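Local coordinates for nucleosome assembly protein (Plasmodium falciparum, PDB 5X7V), which probably acts as a histone chaperone of the NAP family, binding histones for nucleosome assembly, here represented by its dimerisation helix and earmuff domain, at residues Asn54-His59 against Arg178-Asn183; Pro67-Ile72 against Lys154-Glu159; Leu79-Asn84 against Tyr91-Ile96; Leu108-His113 against Glu125-Lys130. One frame throughout, in Å; residues are numbered along the deposited sequence.

Contact 1: residues Asn54-His59 against Arg178-Asn183; sequences NTLRKH and REIWHN
Ile180 reaches across to Thr55, Leu56 and His59, and its two branches share the work. Its CD1 lies 3.8 Å from His59 CD2 and 4.3 Å from Leu56 CD2, so the end of the side chain sits between an aromatic ring and a leucine methyl. The other branch, CG2, lies 4.2 Å from Thr55 CG2. Ile180 CG2 is anti to the backbone N while CG1 is anti to the carbonyl carbon (chi1 -61°), which sends the branches to different partners. This apolar part is buried, and the hydroxyl of Thr55 does not interrupt it: OG1 is bonded back to Phe51 O within its own helix. His59 is brought to the contact by a type I turn from Leu56 to His59, closed by the bond from His59 N to Leu56 O at 3.0 Å, and its ring is swung out with CG anti to the backbone N (chi1 -176°).

The solvent side is looser. Glu179 is exposed, and its OE1 and OE2 both stand 3.8 Å from His59 NE2, a loose polar approach in which OE1 comes nearest to His59 CE1. The side chains cross at about a right angle, ring and carboxylate planes 77° apart.

Tyr187 of helix 185-188 touches Thr55, His59, Glu179 and Ile180, while Leu73 of helix 68-73 meets Leu56. Within the earmuff domain of the NAP family the contact thus joins the ends of helices 51-56 and 172-180, and the following Trp181 packs on strand 76-82.

Contact 2: residues Pro67-Ile72 against Lys154-Glu159; sequences PEDIDI and KWSIFE
The first part of helix 68-73 is tied to the 3-10 segment that begins at Ile157 through the carboxylate of Asp69, which bonds both Ser156 and Ile157. Ser156 OG donates at 2.6 Å to Asp69 OD1, which accepts on its syn lone pair. Beside it, Ile157 N reaches Asp69 OD2 at 2.8 Å with an N-H...O angle of 153°, also on the syn side but 34° out of the carboxylate plane. Two donors from consecutive residues therefore fix the rotation of a buried acidic group. The turn is braced from within as well: Ser156 N gives a nearly straight bond to Glu159 OE2 at 3.1 Å.

In the fold, this joins the helix leading into strand 76-82 to the long connection between strand 121-126 and helix 172-180. Phe158 serves both the polar and the apolar side. Its ring edge meets Asp69 OD1, which lies 3.5 Å from Phe158 CD2, and the planes of carboxylate and ring are 80° apart. At the ring's far end, Phe158 CZ meets Ile72 CG2 at 3.5 Å. Phe97 of strand 91-97 touches both Ile72 and Phe158, and Trp131 makes an edge-to-face contact with Phe158. On the exposed margin the extended Lys154 crosses Pro67, Lys154 NZ 3.9 Å from Pro67 CD.

Contact 3: residues Leu79-Asn84 against Tyr91-Ile96; sequences LDLKDN and YKITFI
Asp80 and Thr94 exchange both of their backbone bonds, forming an antiparallel hydrogen-bonded pair: Asp80 N to Thr94 O and Thr94 N to Asp80 O are each 3.0 Å. Two residues along, Lys82 N gives Lys92 O a straighter bond of 2.9 Å (171°), and Lys92 N returns one to Lys82 O. The carbonyls also receive CA-H groups: Ile93 CA lies 3.3 Å from Asp80 O, and Leu79 CA similarly approaches Thr94 O. The carboxylate of Asp80 has its salt bridge outside the pairing, from OD1 to Lys78 NZ; its OD2 lies close to Asp42 OD2, a like charge that could raise the pKa of either acid.

Leu79, Leu81, Ile93 and Phe95 share one face of the sheet. Leu81 CD1, turned across by chi2 of 61°, meets Ile93 CG1 at 3.6 Å and touches Tyr91 CD2. Leu79 CD2 lies 3.9 Å from Ile93 CG2, while Leu79 CG sits over one face of the Phe95 ring, offset toward its rim.

In this beta hairpin the parts 79-82 and 91-96 run 166° apart, close to antiparallel. Strand 109-116 bonds to the other side of 91-97; helix 172-180 packs on Leu81, Tyr91 and Ile93, and helix 2-45 touches Asp80 and Lys82.

Contact 4: residues Leu108-His113 against Glu125-Lys130; sequences LTLVKH and ECTRIK
Val111 and Thr127 are joined by two hydrogen bonds of different kinds. Thr127 N donates to Val111 O at 3.0 Å, in the carbonyl plane, whereas Val111 N is taken by the Thr127 side chain, OG1, in a nearly straight bond of 3.0 Å. Thr127 OG1, anti to the carbonyl carbon (chi1 -66°), thus occupies the place of a backbone acceptor just where segment 125-130 leaves strand geometry. Farther along, His113 and Glu125 form a hydrogen-bonded antiparallel pair, with His113 N to Glu125 O and Glu125 N to His113 O both at 3.1 Å.

That pair belongs to the beta hairpin of strands 109-116 and 121-126, the latter an outermost strand of the four-stranded antiparallel sheet within this chain. Lys112 and Cys126 make the adjoining non-hydrogen-bonded pair, their CA atoms 4.5 Å apart.

The polar side-chain bond runs from His113 ND1 to Glu125 OE2 at 3.1 Å. It meets the oxygen from above the carboxylate plane, 54° out of it, with ring and carboxylate planes 52° apart. Such a contact would be expected to favour a positively charged imidazole. Lys112 sends NZ to Trp160 O and Thr162 O, and also makes a cation-pi contact with Trp160.

Among apolar contacts, Leu110 CD2 touches Thr127 CG2 at 3.6 Å and Ile129 CG1 at 3.7 Å, crossing both side chains at about a right angle. Lys112 CG lies 4.0 Å from Cys126 SG.

Overall arrangement
After the long helix 2-45, the chain enters helix 51-56, where contact 1 opens; its partner lies at the end of helix 172-180, so the loop it closes encloses the other three contacts. Contact 2 opens next, at helix 68-73, and closes on 154-159, nesting contacts 3 and 4 inside it. These two are hairpins in series: contact 3 closes before contact 4 opens, and none of the four loops cross. Strands 91-97 and 109-116 join the hairpins into one sheet, and the centres of contacts 3 and 4 lie about 11 Å apart. Trp181 links contact 1 to contact 3, Leu56 meets Ile157 of contact 2, and Phe158 touches Ile129 of contact 4.

Contact 1: residues Asn54-His59 against Arg178-Asn183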
# COMPACT_ATOMS: atom_id res chain seq x y z
N ASN A 54 -3.12 -25.35 -2.76
CA ASN A 54 -4.44 -24.97 -2.29
C ASN A 54 -4.52 -23.59 -1.70
O ASN A 54 -5.61 -23.09 -1.46
CB ASN A 54 -4.92 -25.96 -1.26
CG ASN A 54 -5.15 -27.31 -1.84
OD1 ASN A 54 -6.14 -27.53 -2.51
ND2 ASN A 54 -4.23 -28.22 -1.60
N THR A 55 -3.39 -22.96 -1.42
CA THR A 55 -3.42 -21.59 -0.97
C THR A 55 -3.50 -20.63 -2.14
O THR A 55 -4.45 -19.86 -2.24
CB THR A 55 -2.23 -21.23 -0.16
OG1 THR A 55 -2.18 -22.10 0.96
CG2 THR A 55 -2.35 -19.82 0.32
N LEU A 56 -2.51 -20.69 -3.03
CA LEU A 56 -2.38 -19.74 -4.13
C LEU A 56 -3.66 -19.51 -4.92
O LEU A 56 -4.06 -18.38 -5.16
CB LEU A 56 -1.27 -20.19 -5.07
CG LEU A 56 0.11 -20.17 -4.45
CD1 LEU A 56 1.13 -20.71 -5.42
CD2 LEU A 56 0.45 -18.77 -4.04
N ARG A 57 -4.30 -20.60 -5.33
CA ARG A 57 -5.45 -20.52 -6.22
C ARG A 57 -6.78 -20.27 -5.49
O ARG A 57 -7.84 -20.41 -6.08
CB ARG A 57 -5.56 -21.80 -7.06
CG ARG A 57 -5.83 -23.06 -6.26
CD ARG A 57 -5.92 -24.30 -7.15
NE ARG A 57 -6.37 -25.45 -6.37
CZ ARG A 57 -7.61 -25.95 -6.39
NH1 ARG A 57 -8.54 -25.41 -7.18
NH2 ARG A 57 -7.91 -27.01 -5.63
N LYS A 58 -6.70 -19.91 -4.21
CA LYS A 58 -7.83 -19.33 -3.53
C LYS A 58 -7.72 -17.80 -3.54
O LYS A 58 -8.57 -17.10 -3.01
CB LYS A 58 -7.94 -19.82 -2.10
CG LYS A 58 -8.43 -21.25 -1.94
CD LYS A 58 -9.33 -21.29 -0.76
CE LYS A 58 -9.26 -22.60 0.00
NZ LYS A 58 -10.31 -22.56 1.10
N HIS A 59 -6.66 -17.29 -4.13
CA HIS A 59 -6.60 -15.86 -4.39
C HIS A 59 -7.31 -15.60 -5.70
O HIS A 59 -6.95 -16.21 -6.71
CB HIS A 59 -5.16 -15.38 -4.44
CG HIS A 59 -5.05 -13.91 -4.61
ND1 HIS A 59 -6.14 -13.05 -4.49
CD2 HIS A 59 -4.00 -13.10 -4.86
CE1 HIS A 59 -5.75 -11.82 -4.69
NE2 HIS A 59 -4.44 -11.82 -4.92
N ARG A 178 2.19 -8.54 -1.17
CA ARG A 178 1.25 -7.58 -0.60
C ARG A 178 -0.00 -8.21 -0.02
O ARG A 178 -0.65 -7.60 0.81
CB ARG A 178 0.84 -6.55 -1.66
CG ARG A 178 1.96 -5.59 -2.08
CD ARG A 178 1.53 -4.67 -3.22
NE ARG A 178 0.47 -3.74 -2.87
CZ ARG A 178 -0.20 -3.00 -3.75
NH1 ARG A 178 0.06 -3.11 -5.04
NH2 ARG A 178 -1.16 -2.17 -3.34
N GLU A 179 -0.35 -9.41 -0.43
CA GLU A 179 -1.62 -9.98 0.02
C GLU A 179 -1.53 -11.35 0.67
O GLU A 179 -2.26 -11.60 1.62
CB GLU A 179 -2.60 -10.03 -1.15
CG GLU A 179 -3.20 -8.67 -1.43
CD GLU A 179 -4.09 -8.66 -2.66
OE1 GLU A 179 -5.31 -8.96 -2.53
OE2 GLU A 179 -3.54 -8.32 -3.73
N ILE A 180 -0.64 -12.22 0.20
CA ILE A 180 -0.69 -13.61 0.61
C ILE A 180 0.37 -13.99 1.65
O ILE A 180 0.09 -14.76 2.56
CB ILE A 180 -0.54 -14.56 -0.59
CG1 ILE A 180 -1.68 -14.35 -1.58
CG2 ILE A 180 -0.60 -16.01 -0.15
CD1 ILE A 180 -1.49 -15.12 -2.85
N TRP A 181 1.56 -13.42 1.51
CA TRP A 181 2.71 -13.83 2.33
C TRP A 181 2.57 -13.64 3.83
O TRP A 181 3.07 -14.48 4.61
CB TRP A 181 3.95 -13.07 1.89
CG TRP A 181 5.14 -13.43 2.69
CD1 TRP A 181 5.79 -12.66 3.63
CD2 TRP A 181 5.83 -14.69 2.66
NE1 TRP A 181 6.84 -13.36 4.16
CE2 TRP A 181 6.88 -14.61 3.58
CE3 TRP A 181 5.65 -15.86 1.93
CZ2 TRP A 181 7.75 -15.66 3.80
CZ3 TRP A 181 6.51 -16.90 2.14
CH2 TRP A 181 7.54 -16.80 3.07
N HIS A 182 1.93 -12.56 4.25
CA HIS A 182 1.83 -12.23 5.68
C HIS A 182 0.97 -13.23 6.43
O HIS A 182 1.29 -13.61 7.56
CB HIS A 182 1.28 -10.81 5.88
CG HIS A 182 1.04 -10.47 7.33
ND1 HIS A 182 -0.22 -10.51 7.90
CD2 HIS A 182 1.89 -10.11 8.32
CE1 HIS A 182 -0.13 -10.20 9.18
NE2 HIS A 182 1.14 -9.95 9.46
N ASN A 183 -0.12 -13.65 5.81
CA ASN A 183 -0.94 -14.72 6.35
C ASN A 183 -1.59 -15.58 5.29
O ASN A 183 -2.73 -15.33 4.92
CB ASN A 183 -2.04 -14.20 7.25
CG ASN A 183 -2.71 -15.32 8.02
OD1 ASN A 183 -2.24 -16.46 8.01
ND2 ASN A 183 -3.81 -15.00 8.70

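Contact 2: residues Pro67-Ile72 against Lys154-Glu159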
# COMPACT_ATOMS: atom_id res chain seq x y z
N PRO A 67 -5.50 -26.33 -14.86
CA PRO A 67 -5.47 -27.36 -13.81
C PRO A 67 -4.10 -28.00 -13.73
O PRO A 67 -3.69 -28.50 -12.68
CB PRO A 67 -6.53 -28.36 -14.28
CG PRO A 67 -7.46 -27.54 -15.11
CD PRO A 67 -6.55 -26.60 -15.85
N GLU A 68 -3.38 -27.95 -14.84
CA GLU A 68 -2.09 -28.58 -14.92
C GLU A 68 -1.14 -27.94 -13.94
O GLU A 68 -0.30 -28.61 -13.34
CB GLU A 68 -1.55 -28.49 -16.34
CG GLU A 68 -2.20 -29.48 -17.28
CD GLU A 68 -3.58 -29.03 -17.75
OE1 GLU A 68 -3.69 -27.94 -18.35
OE2 GLU A 68 -4.57 -29.78 -17.51
N ASP A 69 -1.29 -26.63 -13.75
CA ASP A 69 -0.46 -25.91 -12.80
C ASP A 69 -0.41 -26.60 -11.45
O ASP A 69 0.62 -26.55 -10.76
CB ASP A 69 -0.98 -24.50 -12.62
CG ASP A 69 -0.48 -23.57 -13.69
OD1 ASP A 69 0.45 -23.96 -14.43
OD2 ASP A 69 -1.00 -22.44 -13.76
N ILE A 70 -1.51 -27.25 -11.10
CA ILE A 70 -1.70 -27.79 -9.76
C ILE A 70 -0.83 -28.99 -9.58
O ILE A 70 -0.33 -29.25 -8.48
CB ILE A 70 -3.17 -28.16 -9.49
CG1 ILE A 70 -4.08 -26.96 -9.70
CG2 ILE A 70 -3.35 -28.66 -8.07
CD1 ILE A 70 -5.51 -27.27 -9.40
N ASP A 71 -0.62 -29.73 -10.67
CA ASP A 71 0.18 -30.96 -10.64
C ASP A 71 1.60 -30.71 -10.16
O ASP A 71 2.12 -31.48 -9.36
CB ASP A 71 0.23 -31.63 -12.02
CG ASP A 71 -0.98 -32.50 -12.29
OD1 ASP A 71 -1.43 -33.18 -11.32
OD2 ASP A 71 -1.49 -32.50 -13.44
N ILE A 72 2.20 -29.63 -10.64
CA ILE A 72 3.52 -29.20 -10.19
C ILE A 72 3.45 -28.52 -8.81
O ILE A 72 4.14 -28.91 -7.88
CB ILE A 72 4.18 -28.24 -11.21
CG1 ILE A 72 4.35 -28.91 -12.59
CG2 ILE A 72 5.54 -27.80 -10.72
CD1 ILE A 72 3.30 -28.57 -13.60
N LYS A 154 -7.80 -18.76 -19.42
CA LYS A 154 -6.77 -19.14 -18.44
C LYS A 154 -5.32 -18.95 -18.90
O LYS A 154 -5.03 -18.86 -20.10
CB LYS A 154 -6.96 -20.60 -17.97
CG LYS A 154 -8.22 -20.91 -17.15
CD LYS A 154 -8.27 -22.37 -16.80
CE LYS A 154 -9.51 -22.68 -15.96
NZ LYS A 154 -9.59 -24.14 -15.62
N TRP A 155 -4.42 -18.91 -17.92
CA TRP A 155 -2.99 -18.75 -18.13
C TRP A 155 -2.30 -19.72 -17.20
O TRP A 155 -2.97 -20.33 -16.35
CB TRP A 155 -2.55 -17.33 -17.82
CG TRP A 155 -2.81 -16.97 -16.37
CD1 TRP A 155 -4.01 -17.03 -15.72
CD2 TRP A 155 -1.85 -16.54 -15.40
NE1 TRP A 155 -3.86 -16.64 -14.42
CE2 TRP A 155 -2.55 -16.34 -14.19
CE3 TRP A 155 -0.47 -16.30 -15.44
CZ2 TRP A 155 -1.92 -15.91 -13.03
CZ3 TRP A 155 0.15 -15.86 -14.28
CH2 TRP A 155 -0.57 -15.67 -13.09
N SER A 156 -0.98 -19.84 -17.30
CA SER A 156 -0.22 -20.66 -16.34
C SER A 156 0.61 -19.81 -15.37
O SER A 156 1.41 -18.98 -15.79
CB SER A 156 0.69 -21.62 -17.08
OG SER A 156 1.51 -22.35 -16.19
N ILE A 157 0.42 -20.03 -14.07
CA ILE A 157 1.18 -19.31 -13.05
C ILE A 157 2.69 -19.33 -13.31
O ILE A 157 3.38 -18.38 -12.98
CB ILE A 157 0.91 -19.90 -11.65
CG1 ILE A 157 1.39 -18.95 -10.56
CG2 ILE A 157 1.52 -21.28 -11.50
CD1 ILE A 157 0.73 -19.18 -9.20
N PHE A 158 3.18 -20.39 -13.93
CA PHE A 158 4.59 -20.52 -14.20
C PHE A 158 5.03 -19.63 -15.34
O PHE A 158 6.22 -19.54 -15.62
CB PHE A 158 4.95 -21.95 -14.51
CG PHE A 158 4.79 -22.86 -13.34
CD1 PHE A 158 5.71 -22.83 -12.32
CD2 PHE A 158 3.73 -23.74 -13.27
CE1 PHE A 158 5.57 -23.64 -11.24
CE2 PHE A 158 3.59 -24.56 -12.19
CZ PHE A 158 4.53 -24.51 -11.17
N GLU A 159 4.08 -18.96 -16.00
CA GLU A 159 4.41 -17.90 -16.95
C GLU A 159 4.98 -16.67 -16.25
O GLU A 159 5.49 -15.76 -16.90
CB GLU A 159 3.20 -17.48 -17.77
CG GLU A 159 2.65 -18.57 -18.64
CD GLU A 159 1.66 -18.03 -19.64
OE1 GLU A 159 2.09 -17.18 -20.46
OE2 GLU A 159 0.47 -18.44 -19.59

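Contact 3: residues Leu79-Asn84 against Tyr91-Ile96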
# COMPACT_ATOMS: atom_id res chain seq x y z
N LEU A 79 7.95 -21.86 -0.18
CA LEU A 79 7.85 -20.57 -0.85
C LEU A 79 8.41 -19.52 0.08
O LEU A 79 8.03 -19.49 1.25
CB LEU A 79 6.39 -20.27 -1.21
CG LEU A 79 5.99 -19.22 -2.25
CD1 LEU A 79 4.51 -19.40 -2.52
CD2 LEU A 79 6.27 -17.81 -1.77
N ASP A 80 9.30 -18.67 -0.40
CA ASP A 80 9.83 -17.65 0.49
C ASP A 80 9.97 -16.29 -0.11
O ASP A 80 10.45 -16.12 -1.22
CB ASP A 80 11.17 -18.07 1.07
CG ASP A 80 11.00 -19.05 2.20
OD1 ASP A 80 10.76 -20.24 1.88
OD2 ASP A 80 11.02 -18.65 3.39
N LEU A 81 9.52 -15.32 0.66
CA LEU A 81 9.67 -13.93 0.32
C LEU A 81 10.87 -13.44 1.09
O LEU A 81 10.96 -13.66 2.30
CB LEU A 81 8.41 -13.16 0.66
CG LEU A 81 8.42 -11.68 0.34
CD1 LEU A 81 8.59 -11.50 -1.14
CD2 LEU A 81 7.11 -11.13 0.78
N LYS A 82 11.84 -12.88 0.36
CA LYS A 82 12.87 -12.02 0.95
C LYS A 82 12.48 -10.61 0.57
O LYS A 82 12.70 -10.14 -0.56
CB LYS A 82 14.28 -12.37 0.47
CG LYS A 82 14.80 -13.70 0.99
CD LYS A 82 15.00 -13.73 2.51
CE LYS A 82 15.06 -15.18 3.05
NZ LYS A 82 14.90 -15.29 4.56
N ASP A 83 11.87 -9.94 1.53
CA ASP A 83 11.31 -8.63 1.31
C ASP A 83 12.25 -7.55 1.80
O ASP A 83 13.22 -7.82 2.52
CB ASP A 83 9.97 -8.51 2.02
CG ASP A 83 9.09 -7.47 1.40
OD1 ASP A 83 9.66 -6.64 0.66
OD2 ASP A 83 7.86 -7.48 1.65
N ASN A 84 11.95 -6.33 1.37
CA ASN A 84 12.65 -5.13 1.85
C ASN A 84 14.19 -5.25 1.85
O ASN A 84 14.82 -5.20 2.91
CB ASN A 84 12.17 -4.78 3.27
CG ASN A 84 10.66 -4.87 3.43
OD1 ASN A 84 9.88 -4.24 2.67
ND2 ASN A 84 10.22 -5.65 4.42
N TYR A 91 12.43 -7.09 -3.84
CA TYR A 91 12.22 -8.42 -3.27
C TYR A 91 12.61 -9.61 -4.16
O TYR A 91 12.76 -9.50 -5.38
CB TYR A 91 10.77 -8.59 -2.89
CG TYR A 91 9.82 -8.60 -4.07
CD1 TYR A 91 9.43 -7.43 -4.69
CD2 TYR A 91 9.30 -9.80 -4.54
CE1 TYR A 91 8.55 -7.45 -5.76
CE2 TYR A 91 8.42 -9.82 -5.61
CZ TYR A 91 8.05 -8.64 -6.21
OH TYR A 91 7.17 -8.67 -7.27
N LYS A 92 12.73 -10.77 -3.52
CA LYS A 92 13.16 -12.00 -4.16
C LYS A 92 12.26 -13.16 -3.69
O LYS A 92 12.20 -13.48 -2.49
CB LYS A 92 14.62 -12.28 -3.82
CG LYS A 92 15.29 -13.27 -4.74
CD LYS A 92 16.22 -14.19 -3.97
CE LYS A 92 17.34 -13.44 -3.28
NZ LYS A 92 18.45 -13.06 -4.24
N ILE A 93 11.54 -13.79 -4.61
CA ILE A 93 10.70 -14.91 -4.23
C ILE A 93 11.28 -16.22 -4.76
O ILE A 93 11.75 -16.30 -5.89
CB ILE A 93 9.27 -14.74 -4.74
CG1 ILE A 93 8.62 -13.52 -4.10
CG2 ILE A 93 8.44 -15.93 -4.40
CD1 ILE A 93 7.25 -13.24 -4.64
N THR A 94 11.25 -17.25 -3.91
CA THR A 94 11.96 -18.50 -4.14
C THR A 94 11.01 -19.69 -3.98
O THR A 94 10.42 -19.91 -2.93
CB THR A 94 13.16 -18.61 -3.16
OG1 THR A 94 14.05 -17.51 -3.36
CG2 THR A 94 13.92 -19.91 -3.33
N PHE A 95 10.85 -20.46 -5.06
CA PHE A 95 10.02 -21.67 -5.06
C PHE A 95 10.91 -22.91 -4.96
O PHE A 95 11.77 -23.11 -5.80
CB PHE A 95 9.17 -21.76 -6.34
CG PHE A 95 8.07 -20.73 -6.43
CD1 PHE A 95 8.31 -19.40 -6.16
CD2 PHE A 95 6.80 -21.09 -6.83
CE1 PHE A 95 7.31 -18.48 -6.26
CE2 PHE A 95 5.79 -20.16 -6.93
CZ PHE A 95 6.05 -18.85 -6.64
N ILE A 96 10.72 -23.72 -3.93
CA ILE A 96 11.51 -24.95 -3.84
C ILE A 96 10.59 -26.15 -4.00
O ILE A 96 9.61 -26.30 -3.26
CB ILE A 96 12.30 -25.06 -2.51
CG1 ILE A 96 12.96 -23.72 -2.15
CG2 ILE A 96 13.36 -26.12 -2.62
CD1 ILE A 96 13.77 -23.77 -0.91

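Contact 4: residues Leu108-His113 against Glu125-Lys130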
# COMPACT_ATOMS: atom_id res chain seq x y z
N LEU A 108 14.76 -27.57 -9.36
CA LEU A 108 13.67 -27.71 -8.41
C LEU A 108 13.55 -26.46 -7.59
O LEU A 108 12.58 -26.28 -6.84
CB LEU A 108 13.88 -28.92 -7.51
CG LEU A 108 13.82 -30.26 -8.23
CD1 LEU A 108 14.12 -31.39 -7.27
CD2 LEU A 108 12.48 -30.44 -8.86
N THR A 109 14.56 -25.59 -7.72
CA THR A 109 14.55 -24.27 -7.10
C THR A 109 14.36 -23.22 -8.18
O THR A 109 15.20 -23.08 -9.06
CB THR A 109 15.85 -23.99 -6.32
OG1 THR A 109 16.00 -24.94 -5.26
CG2 THR A 109 15.83 -22.58 -5.73
N LEU A 110 13.26 -22.49 -8.11
CA LEU A 110 13.00 -21.37 -9.00
C LEU A 110 13.16 -20.05 -8.24
O LEU A 110 12.58 -19.89 -7.17
CB LEU A 110 11.61 -21.47 -9.58
CG LEU A 110 11.24 -22.80 -10.20
CD1 LEU A 110 9.79 -22.77 -10.61
CD2 LEU A 110 12.11 -22.99 -11.39
N VAL A 111 13.93 -19.11 -8.78
CA VAL A 111 14.01 -17.80 -8.14
C VAL A 111 13.61 -16.69 -9.10
O VAL A 111 13.81 -16.78 -10.30
CB VAL A 111 15.43 -17.50 -7.58
CG1 VAL A 111 15.78 -18.43 -6.44
CG2 VAL A 111 16.47 -17.60 -8.68
N LYS A 112 13.01 -15.65 -8.56
CA LYS A 112 12.85 -14.42 -9.31
C LYS A 112 13.12 -13.24 -8.39
O LYS A 112 12.44 -13.05 -7.39
CB LYS A 112 11.46 -14.33 -9.92
CG LYS A 112 11.32 -13.19 -10.89
CD LYS A 112 9.94 -13.20 -11.48
CE LYS A 112 9.84 -12.12 -12.53
NZ LYS A 112 8.60 -12.22 -13.34
N HIS A 113 14.14 -12.47 -8.75
CA HIS A 113 14.61 -11.34 -7.98
C HIS A 113 14.25 -10.07 -8.76
O HIS A 113 14.56 -9.94 -9.93
CB HIS A 113 16.12 -11.49 -7.72
CG HIS A 113 16.74 -10.36 -6.97
ND1 HIS A 113 18.07 -10.38 -6.58
CD2 HIS A 113 16.24 -9.18 -6.55
CE1 HIS A 113 18.35 -9.25 -5.95
NE2 HIS A 113 17.25 -8.51 -5.92
N GLU A 125 16.93 -11.14 -11.62
CA GLU A 125 17.23 -12.56 -11.73
C GLU A 125 15.99 -13.36 -12.10
O GLU A 125 14.88 -13.00 -11.72
CB GLU A 125 17.84 -13.08 -10.41
CG GLU A 125 19.26 -12.50 -10.12
CD GLU A 125 19.88 -12.98 -8.80
OE1 GLU A 125 20.02 -14.21 -8.62
OE2 GLU A 125 20.25 -12.11 -7.97
N CYS A 126 16.17 -14.43 -12.87
CA CYS A 126 15.06 -15.36 -13.08
C CYS A 126 15.45 -16.74 -13.59
O CYS A 126 16.16 -16.87 -14.57
CB CYS A 126 14.04 -14.78 -14.04
SG CYS A 126 12.53 -15.62 -13.76
N THR A 127 14.96 -17.77 -12.93
CA THR A 127 15.28 -19.12 -13.33
C THR A 127 14.60 -19.48 -14.64
O THR A 127 13.40 -19.28 -14.80
CB THR A 127 14.89 -20.13 -12.24
OG1 THR A 127 15.71 -19.93 -11.08
CG2 THR A 127 15.08 -21.56 -12.75
N ARG A 128 15.35 -20.14 -15.51
CA ARG A 128 14.81 -20.63 -16.75
C ARG A 128 14.33 -22.03 -16.43
O ARG A 128 15.12 -22.88 -16.10
CB ARG A 128 15.91 -20.71 -17.79
CG ARG A 128 15.57 -20.15 -19.15
CD ARG A 128 16.82 -19.74 -19.90
NE ARG A 128 16.71 -18.39 -20.43
N ILE A 129 13.03 -22.23 -16.47
CA ILE A 129 12.47 -23.53 -16.24
C ILE A 129 12.67 -24.37 -17.48
O ILE A 129 12.38 -23.94 -18.61
CB ILE A 129 10.98 -23.45 -15.89
CG1 ILE A 129 10.75 -22.46 -14.76
CG2 ILE A 129 10.45 -24.80 -15.50
CD1 ILE A 129 9.36 -22.00 -14.69
N LYS A 130 13.19 -25.57 -17.28
CA LYS A 130 13.36 -26.49 -18.38
C LYS A 130 12.36 -27.61 -18.18
O LYS A 130 12.62 -28.58 -17.45
CB LYS A 130 14.80 -27.00 -18.43
CG LYS A 130 15.81 -25.92 -18.80
CD LYS A 130 17.22 -26.43 -18.79
CE LYS A 130 17.62 -26.96 -17.42
NZ LYS A 130 19.11 -27.16 -17.34